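Local coordinates for CRISPR-associated endonuclease Cas12b (Alicyclobacillus acidoterrestris, PDB 5U31), which cuts DNA as an RNA-guided CRISPR endonuclease, using a divalent metal ion after recognising a protospacer adjacent motif beside its target, at residues L41-E47 against A100-Y104; K146-V150 against E163-A167. The protein carries 3 engineered substitutions. One frame throughout, in Å; residues are numbered along the deposited sequence.

Contact 1. Residues L41-E47 against A100-Y104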
ATOM      1  N   LEU A  41      18.670 -23.448  16.369  1.00 37.49           N
ATOM      2  CA  LEU A  41      17.708 -23.966  15.405  1.00 27.74           C
ATOM      3  C   LEU A  41      18.307 -24.037  14.005  1.00 33.17           C
ATOM      4  O   LEU A  41      18.066 -25.003  13.270  1.00 33.10           O
ATOM      5  CB  LEU A  41      16.451 -23.100  15.409  1.00 27.40           C
ATOM      6  CG  LEU A  41      15.588 -23.179  16.667  1.00 27.21           C
ATOM      7  CD1 LEU A  41      14.470 -22.147  16.608  1.00 26.93           C
ATOM      8  CD2 LEU A  41      15.023 -24.581  16.823  1.00 27.35           C
ATOM      9  N   SER A  42      19.099 -23.031  13.622  1.00 29.02           N
ATOM     10  CA  SER A  42      19.674 -23.018  12.279  1.00 28.43           C
ATOM     11  C   SER A  42      20.670 -24.151  12.078  1.00 43.45           C
ATOM     12  O   SER A  42      20.820 -24.646  10.957  1.00 51.52           O
ATOM     13  CB  SER A  42      20.341 -21.672  12.000  1.00 28.48           C
ATOM     14  OG  SER A  42      21.393 -21.419  12.913  1.00 29.38           O
ATOM     15  N   LEU A  43      21.360 -24.575  13.140  1.00 33.43           N
ATOM     16  CA  LEU A  43      22.272 -25.704  13.005  1.00 35.53           C
ATOM     17  C   LEU A  43      21.510 -27.020  12.899  1.00 35.39           C
ATOM     18  O   LEU A  43      21.879 -27.891  12.103  1.00 47.98           O
ATOM     19  CB  LEU A  43      23.252 -25.738  14.175  1.00 29.56           C
ATOM     20  CG  LEU A  43      24.125 -24.489  14.313  1.00 29.62           C
ATOM     21  CD1 LEU A  43      24.984 -24.584  15.550  1.00 29.74           C
ATOM     22  CD2 LEU A  43      24.984 -24.302  13.084  1.00 30.10           C
ATOM     23  N   LEU A  44      20.449 -27.191  13.694  1.00 29.16           N
ATOM     24  CA  LEU A  44      19.634 -28.395  13.558  1.00 29.27           C
ATOM     25  C   LEU A  44      19.076 -28.527  12.147  1.00 30.75           C
ATOM     26  O   LEU A  44      18.930 -29.643  11.636  1.00 29.82           O
ATOM     27  CB  LEU A  44      18.493 -28.384  14.573  1.00 28.88           C
ATOM     28  CG  LEU A  44      18.889 -28.249  16.041  1.00 28.75           C
ATOM     29  CD1 LEU A  44      17.654 -28.124  16.916  1.00 28.43           C
ATOM     30  CD2 LEU A  44      19.753 -29.429  16.470  1.00 32.01           C
ATOM     31  N   ARG A  45      18.778 -27.395  11.504  1.00 35.32           N
ATOM     32  CA  ARG A  45      18.216 -27.394  10.161  1.00 29.39           C
ATOM     33  C   ARG A  45      19.190 -27.973   9.141  1.00 33.62           C
ATOM     34  O   ARG A  45      18.760 -28.625   8.181  1.00 30.35           O
ATOM     35  CB  ARG A  45      17.823 -25.964   9.795  1.00 29.05           C
ATOM     36  CG  ARG A  45      17.272 -25.766   8.411  1.00 29.23           C
ATOM     37  CD  ARG A  45      16.853 -24.325   8.214  1.00 28.88           C
ATOM     38  NE  ARG A  45      16.449 -24.070   6.837  1.00 42.03           N
ATOM     39  CZ  ARG A  45      17.264 -23.593   5.904  1.00 33.49           C
ATOM     40  NH1 ARG A  45      18.524 -23.313   6.208  1.00 34.39           N
ATOM     41  NH2 ARG A  45      16.822 -23.395   4.673  1.00 31.30           N
ATOM     42  N   GLN A  46      20.490 -27.772   9.363  1.00 33.16           N
ATOM     43  CA  GLN A  46      21.590 -28.222   8.494  1.00 41.69           C
ATOM     44  C   GLN A  46      21.248 -28.120   7.010  1.00 36.49           C
ATOM     45  O   GLN A  46      21.393 -29.068   6.235  1.00 33.96           O
ATOM     46  CB  GLN A  46      22.053 -29.632   8.866  1.00 31.31           C
ATOM     47  CG  GLN A  46      20.969 -30.646   9.112  1.00 31.24           C
ATOM     48  CD  GLN A  46      21.382 -31.679  10.135  1.00 31.39           C
ATOM     49  OE1 GLN A  46      22.088 -32.635   9.821  1.00 32.00           O
ATOM     50  NE2 GLN A  46      20.949 -31.485  11.375  1.00 30.95           N
ATOM     51  N   GLU A  47      20.803 -26.932   6.617  1.00 36.87           N
ATOM     52  CA  GLU A  47      20.691 -26.540   5.222  1.00 31.26           C
ATOM     53  C   GLU A  47      21.403 -25.206   5.049  1.00 31.83           C
ATOM     54  O   GLU A  47      21.826 -24.578   6.023  1.00 38.15           O
ATOM     55  CB  GLU A  47      19.227 -26.444   4.777  1.00 30.98           C
ATOM     56  CG  GLU A  47      18.523 -27.785   4.692  1.00 33.30           C
ATOM     57  CD  GLU A  47      17.038 -27.651   4.414  1.00 46.80           C
ATOM     58  OE1 GLU A  47      16.274 -27.372   5.362  1.00 54.00           O
ATOM     59  OE2 GLU A  47      16.634 -27.820   3.244  1.00 58.97           O
ATOM     60  N   ALA A 100      19.025 -34.738  14.919  1.00 30.92           N
ATOM     61  CA  ALA A 100      18.894 -33.291  15.032  1.00 30.35           C
ATOM     62  C   ALA A 100      17.897 -32.755  14.024  1.00 30.16           C
ATOM     63  O   ALA A 100      17.074 -31.892  14.352  1.00 36.04           O
ATOM     64  CB  ALA A 100      20.250 -32.625  14.839  1.00 30.42           C
ATOM     65  N   ARG A 101      17.947 -33.260  12.791  1.00 38.93           N
ATOM     66  CA  ARG A 101      17.005 -32.803  11.779  1.00 30.47           C
ATOM     67  C   ARG A 101      15.580 -33.207  12.133  1.00 30.35           C
ATOM     68  O   ARG A 101      14.646 -32.424  11.933  1.00 30.00           O
ATOM     69  CB  ARG A 101      17.402 -33.345  10.412  1.00 31.04           C
ATOM     70  CG  ARG A 101      16.413 -33.020   9.325  1.00 31.04           C
ATOM     71  CD  ARG A 101      16.485 -31.568   8.915  1.00 30.64           C
ATOM     72  NE  ARG A 101      15.383 -31.232   8.023  1.00 32.83           N
ATOM     73  CZ  ARG A 101      15.211 -30.045   7.458  1.00 30.32           C
ATOM     74  NH1 ARG A 101      16.077 -29.069   7.688  1.00 30.08           N
ATOM     75  NH2 ARG A 101      14.172 -29.835   6.662  1.00 30.34           N
ATOM     76  N   GLN A 102      15.392 -34.419  12.666  1.00 30.69           N
ATOM     77  CA  GLN A 102      14.071 -34.813  13.144  1.00 30.65           C
ATOM     78  C   GLN A 102      13.564 -33.834  14.188  1.00 30.41           C
ATOM     79  O   GLN A 102      12.423 -33.363  14.118  1.00 42.12           O
ATOM     80  CB  GLN A 102      14.109 -36.215  13.745  1.00 31.13           C
ATOM     81  CG  GLN A 102      14.228 -37.342  12.761  1.00 44.94           C
ATOM     82  CD  GLN A 102      14.205 -38.681  13.456  1.00 48.96           C
ATOM     83  OE1 GLN A 102      13.253 -39.006  14.168  1.00 50.54           O
ATOM     84  NE2 GLN A 102      15.263 -39.461  13.273  1.00 48.95           N
ATOM     85  N   LEU A 103      14.405 -33.534  15.179  1.00 29.87           N
ATOM     86  CA  LEU A 103      14.049 -32.549  16.191  1.00 29.56           C
ATOM     87  C   LEU A 103      13.671 -31.220  15.555  1.00 31.24           C
ATOM     88  O   LEU A 103      12.665 -30.606  15.933  1.00 35.73           O
ATOM     89  CB  LEU A 103      15.212 -32.361  17.164  1.00 29.32           C
ATOM     90  CG  LEU A 103      14.977 -31.375  18.304  1.00 28.92           C
ATOM     91  CD1 LEU A 103      13.889 -31.882  19.223  1.00 28.99           C
ATOM     92  CD2 LEU A 103      16.258 -31.154  19.068  1.00 28.94           C
ATOM     93  N   TYR A 104      14.459 -30.764  14.581  1.00 29.67           N
ATOM     94  CA  TYR A 104      14.189 -29.471  13.967  1.00 28.66           C
ATOM     95  C   TYR A 104      12.818 -29.445  13.313  1.00 28.63           C
ATOM     96  O   TYR A 104      12.094 -28.449  13.411  1.00 37.05           O
ATOM     97  CB  TYR A 104      15.266 -29.133  12.944  1.00 28.82           C
ATOM     98  CG  TYR A 104      14.982 -27.838  12.234  1.00 31.26           C
ATOM     99  CD1 TYR A 104      15.150 -26.622  12.883  1.00 28.16           C
ATOM    100  CD2 TYR A 104      14.531 -27.825  10.920  1.00 28.72           C
ATOM    101  CE1 TYR A 104      14.884 -25.432  12.245  1.00 27.96           C
ATOM    102  CE2 TYR A 104      14.263 -26.636  10.275  1.00 29.19           C
ATOM    103  CZ  TYR A 104      14.440 -25.443  10.943  1.00 28.12           C
ATOM    104  OH  TYR A 104      14.178 -24.253  10.309  1.00 35.69           O
TER
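The phenol ring of Tyr104 carries the methylene of Arg45 on one face: Arg45 CB stands 3.6 Å from the ring centroid and 14° off its normal, a CH-pi contact. Arg45 then runs on extended, with CG anti to the backbone N, and its chain travels alongside the ring until Arg45 CD lies 3.4 Å from Tyr104 OH. The two planar ends are turned steeply, 73° apart, and Glu233 of helix 216-257 takes both the Arg45 NE and the Tyr104 hydroxyl. At the edge of the Arg101 guanidinium, near its plane, lies the backbone carbonyl of Arg45: Arg101 NH1 donates to Arg45 O at 2.8 Å, in the carbonyl plane and on a lone pair. Arg101 NH1 also makes a salt bridge to Glu47 OE1 at 2.9 Å, met from above the carboxylate plane; both bonds are clearly bent. Beside this network, Leu44 pushes CD2 against Ala100 CB (3.6 Å) and CD1 toward Leu103 CD2. After Gln46 turns the chain with positive phi, Gln46 NE2 binds Leu44 O at 2.7 Å. Segments 41-45 and 100-104 cross at -121°, a buried crossing of two REC1 helices closed by the salt-bridge network of Arg45, Glu47 and Arg101 around the turn after Arg45.

Contact 2. Residues K146-V150 against E163-A167. With nucleotides of chain D.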
ATOM      1  N   LYS A 146      -6.109 -30.594  31.251  1.00 49.87           N
ATOM      2  CA  LYS A 146      -6.786 -31.830  30.908  1.00 57.62           C
ATOM      3  C   LYS A 146      -7.115 -31.868  29.416  1.00 61.31           C
ATOM      4  O   LYS A 146      -7.402 -30.834  28.808  1.00 65.98           O
ATOM      5  CB  LYS A 146      -8.061 -31.987  31.731  1.00 51.97           C
ATOM      6  CG  LYS A 146      -7.809 -32.065  33.231  1.00 61.13           C
ATOM      7  CD  LYS A 146      -9.099 -32.316  34.001  1.00 85.71           C
ATOM      8  CE  LYS A 146      -8.848 -32.476  35.500  1.00 95.02           C
ATOM      9  NZ  LYS A 146     -10.106 -32.744  36.260  1.00 87.79           N
ATOM     10  N   PRO A 147      -7.049 -33.049  28.801  1.00 62.46           N
ATOM     11  CA  PRO A 147      -7.409 -33.178  27.385  1.00 70.51           C
ATOM     12  C   PRO A 147      -8.860 -32.787  27.139  1.00 80.96           C
ATOM     13  O   PRO A 147      -9.691 -32.773  28.050  1.00 89.19           O
ATOM     14  CB  PRO A 147      -7.184 -34.668  27.098  1.00 65.40           C
ATOM     15  CG  PRO A 147      -6.223 -35.117  28.155  1.00 55.36           C
ATOM     16  CD  PRO A 147      -6.563 -34.319  29.370  1.00 51.40           C
ATOM     17  N   ARG A 148      -9.158 -32.471  25.877  1.00 82.57           N
ATOM     18  CA  ARG A 148     -10.494 -31.996  25.531  1.00 79.65           C
ATOM     19  C   ARG A 148     -11.560 -33.048  25.805  1.00 88.82           C
ATOM     20  O   ARG A 148     -12.688 -32.701  26.175  1.00 93.37           O
ATOM     21  CB  ARG A 148     -10.542 -31.565  24.066  1.00 87.56           C
ATOM     22  CG  ARG A 148      -9.589 -30.428  23.738  1.00104.71           C
ATOM     23  CD  ARG A 148      -9.562 -30.127  22.249  1.00105.91           C
ATOM     24  NE  ARG A 148      -8.387 -29.341  21.882  1.00102.18           N
ATOM     25  CZ  ARG A 148      -7.194 -29.864  21.610  1.00 91.93           C
ATOM     26  NH1 ARG A 148      -7.014 -31.178  21.664  1.00 87.26           N
ATOM     27  NH2 ARG A 148      -6.180 -29.074  21.286  1.00 80.38           N
ATOM     28  N   TRP A 149     -11.231 -34.331  25.640  1.00 89.00           N
ATOM     29  CA  TRP A 149     -12.218 -35.370  25.920  1.00 85.36           C
ATOM     30  C   TRP A 149     -12.477 -35.512  27.415  1.00 96.03           C
ATOM     31  O   TRP A 149     -13.550 -35.980  27.812  1.00103.26           O
ATOM     32  CB  TRP A 149     -11.776 -36.709  25.327  1.00 81.51           C
ATOM     33  CG  TRP A 149     -10.574 -37.318  25.986  1.00 82.56           C
ATOM     34  CD1 TRP A 149      -9.274 -37.188  25.595  1.00 84.78           C
ATOM     35  CD2 TRP A 149     -10.561 -38.168  27.143  1.00 86.59           C
ATOM     36  NE1 TRP A 149      -8.452 -37.896  26.438  1.00 92.53           N
ATOM     37  CE2 TRP A 149      -9.217 -38.508  27.396  1.00 92.47           C
ATOM     38  CE3 TRP A 149     -11.554 -38.672  27.990  1.00 85.98           C
ATOM     39  CZ2 TRP A 149      -8.840 -39.327  28.461  1.00 88.83           C
ATOM     40  CZ3 TRP A 149     -11.177 -39.485  29.047  1.00 83.31           C
ATOM     41  CH2 TRP A 149      -9.831 -39.803  29.273  1.00 83.60           C
ATOM     42  N   VAL A 150     -11.516 -35.123  28.256  1.00 92.52           N
ATOM     43  CA  VAL A 150     -11.740 -35.149  29.700  1.00 89.34           C
ATOM     44  C   VAL A 150     -12.666 -34.011  30.115  1.00 95.64           C
ATOM     45  O   VAL A 150     -13.481 -34.159  31.034  1.00103.15           O
ATOM     46  CB  VAL A 150     -10.397 -35.094  30.454  1.00 77.37           C
ATOM     47  CG1 VAL A 150     -10.624 -35.037  31.956  1.00 77.52           C
ATOM     48  CG2 VAL A 150      -9.546 -36.296  30.102  1.00 71.62           C
ATOM     49  N   GLU A 163     -13.768 -38.052  20.567  1.00129.48           N
ATOM     50  CA  GLU A 163     -12.694 -37.168  21.004  1.00121.51           C
ATOM     51  C   GLU A 163     -11.622 -37.897  21.804  1.00113.07           C
ATOM     52  O   GLU A 163     -10.473 -37.441  21.838  1.00121.46           O
ATOM     53  CB  GLU A 163     -13.261 -36.006  21.821  1.00123.27           C
ATOM     54  CG  GLU A 163     -12.351 -34.787  21.862  1.00127.47           C
ATOM     55  CD  GLU A 163     -11.814 -34.421  20.490  1.00134.45           C
ATOM     56  OE1 GLU A 163     -10.578 -34.442  20.306  1.00134.46           O
ATOM     57  OE2 GLU A 163     -12.628 -34.122  19.591  1.00135.76           O
ATOM     58  N   LYS A 164     -11.959 -39.013  22.455  1.00107.86           N
ATOM     59  CA  LYS A 164     -10.909 -39.835  23.045  1.00 97.54           C
ATOM     60  C   LYS A 164     -10.166 -40.635  21.985  1.00126.25           C
ATOM     61  O   LYS A 164      -8.996 -40.980  22.181  1.00126.20           O
ATOM     62  CB  LYS A 164     -11.485 -40.776  24.106  1.00 76.29           C
ATOM     63  CG  LYS A 164     -10.413 -41.500  24.917  1.00 74.98           C
ATOM     64  CD  LYS A 164     -10.965 -42.061  26.214  1.00 80.70           C
ATOM     65  CE  LYS A 164      -9.855 -42.552  27.136  1.00 79.03           C
ATOM     66  NZ  LYS A 164      -9.796 -44.038  27.222  1.00 82.50           N
ATOM     67  N   GLU A 165     -10.823 -40.924  20.856  1.00126.87           N
ATOM     68  CA  GLU A 165     -10.144 -41.573  19.739  1.00124.81           C
ATOM     69  C   GLU A 165      -9.106 -40.649  19.116  1.00114.10           C
ATOM     70  O   GLU A 165      -7.991 -41.083  18.803  1.00117.20           O
ATOM     71  CB  GLU A 165     -11.159 -42.007  18.680  1.00133.69           C
ATOM     72  CG  GLU A 165     -12.107 -43.119  19.108  1.00138.54           C
ATOM     73  CD  GLU A 165     -13.124 -43.464  18.030  1.00135.09           C
ATOM     74  OE1 GLU A 165     -13.188 -42.742  17.011  1.00130.40           O
ATOM     75  OE2 GLU A 165     -13.861 -44.458  18.203  1.00133.22           O
ATOM     76  N   LYS A 166      -9.456 -39.373  18.927  1.00113.05           N
ATOM     77  CA  LYS A 166      -8.548 -38.440  18.267  1.00112.84           C
ATOM     78  C   LYS A 166      -7.287 -38.196  19.089  1.00114.38           C
ATOM     79  O   LYS A 166      -6.243 -37.840  18.528  1.00106.24           O
ATOM     80  CB  LYS A 166      -9.268 -37.120  17.981  1.00112.36           C
ATOM     81  CG  LYS A 166      -8.519 -36.189  17.034  1.00116.43           C
ATOM     82  CD  LYS A 166      -7.934 -36.956  15.855  1.00113.93           C
ATOM     83  CE  LYS A 166      -7.529 -36.034  14.714  1.00107.65           C
ATOM     84  NZ  LYS A 166      -8.713 -35.580  13.932  1.00104.93           N
ATOM     85  N   ALA A 167      -7.358 -38.382  20.408  1.00108.97           N
ATOM     86  CA  ALA A 167      -6.169 -38.233  21.243  1.00111.03           C
ATOM     87  C   ALA A 167      -5.155 -39.334  20.952  1.00114.37           C
ATOM     88  O   ALA A 167      -3.959 -39.063  20.788  1.00113.64           O
ATOM     89  CB  ALA A 167      -6.562 -38.235  22.721  1.00107.49           C
TER
ATOM     90  P    DC D   8      -2.199 -33.197  26.439  1.00 43.07           P
ATOM     91  OP1  DC D   8      -2.788 -34.545  26.494  1.00 50.09           O
ATOM     92  OP2  DC D   8      -1.273 -32.851  25.343  1.00 32.18           O
ATOM     93  O5'  DC D   8      -3.414 -32.174  26.385  1.00 46.48           O
ATOM     94  C5'  DC D   8      -3.246 -30.866  26.868  1.00 32.57           C
ATOM     95  C4'  DC D   8      -4.457 -30.026  26.550  1.00 32.69           C
ATOM     96  O4'  DC D   8      -4.137 -28.641  26.798  1.00 44.12           O
ATOM     97  C3'  DC D   8      -4.897 -30.078  25.095  1.00 38.92           C
ATOM     98  O3'  DC D   8      -6.279 -29.752  24.983  1.00 44.50           O
ATOM     99  C2'  DC D   8      -4.014 -29.014  24.455  1.00 43.74           C
ATOM    100  C1'  DC D   8      -3.886 -27.977  25.573  1.00 43.39           C
ATOM    101  N1   DC D   8      -2.533 -27.356  25.641  1.00 32.52           N
ATOM    102  C2   DC D   8      -2.411 -25.970  25.558  1.00 34.53           C
ATOM    103  O2   DC D   8      -3.434 -25.284  25.445  1.00 32.68           O
ATOM    104  N3   DC D   8      -1.171 -25.417  25.610  1.00 30.03           N
ATOM    105  C4   DC D   8      -0.095 -26.198  25.738  1.00 29.91           C
ATOM    106  N4   DC D   8       1.103 -25.611  25.786  1.00 29.46           N
ATOM    107  C5   DC D   8      -0.203 -27.616  25.816  1.00 30.30           C
ATOM    108  C6   DC D   8      -1.428 -28.146  25.763  1.00 30.81           C
TER
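Trp149 and Glu163 bring the two backbones closest, their CA atoms 5.3 Å apart, where the first turn of helix 148-154 meets helix 161-172. Pro147 occupies the N-cap position of the former, and Val150 N makes a weak bond back to Pro147 O. With the backbones this near, Trp149 CB lies 3.7 Å from Glu163 C. Trp149 CG sits between the backbone N and the carbonyl carbon (chi1 68°), which turns one face of the indole to the Lys164 chain, running across it obliquely. Lys164 CE is 3.7 Å from the centroid of the Trp149 six-membered ring and 22° off the normal, a CH-pi contact. The ammonium lies farther off, at most a weak cation-pi partner. Val150 CG2 covers the opposite face, so the indole is sandwiched between aliphatic groups, while Ala167 CB approaches Trp149 CD1 at 4.1 Å. Arg148 CB touches Glu163 CG at 4.3 Å, while the far end of Arg148 reaches the DNA. Its extended chain places one face of the guanidinium over O3' of DC8 of chain D, 3.5 Å from Arg148 CZ. Pro147 CG comes 3.9 Å from OP1 of DC8 of chain D, and Lys146 packs on a further phosphate. Here an indole of helix 148-154, laid under the Lys164 chain of helix 161-172, joins two REC1 helices at the surface beside the bound DNA.

Overall arrangement
Contacts 1 and 2 both belong to the REC1 domain, yet they share no helix: one joins 17-45 to 93-107, the other 148-154 to 161-172. Their centres lie 31 Å apart and their nearest atoms about 18 Å, and contact 1 closes along the chain before contact 2 opens. Contact 1 is buried and ties together segments distant in sequence; its charged groups are matched by carboxylates and a carbonyl within the protein. Contact 2 is a surface contact between near neighbours in the chain; it relies on aliphatic groups against an indole, and Arg148 and Lys146 lie next to the DNA. Polar pairing within the protein thus marks contact 1, aliphatic and indole packing beside DNA contact 2.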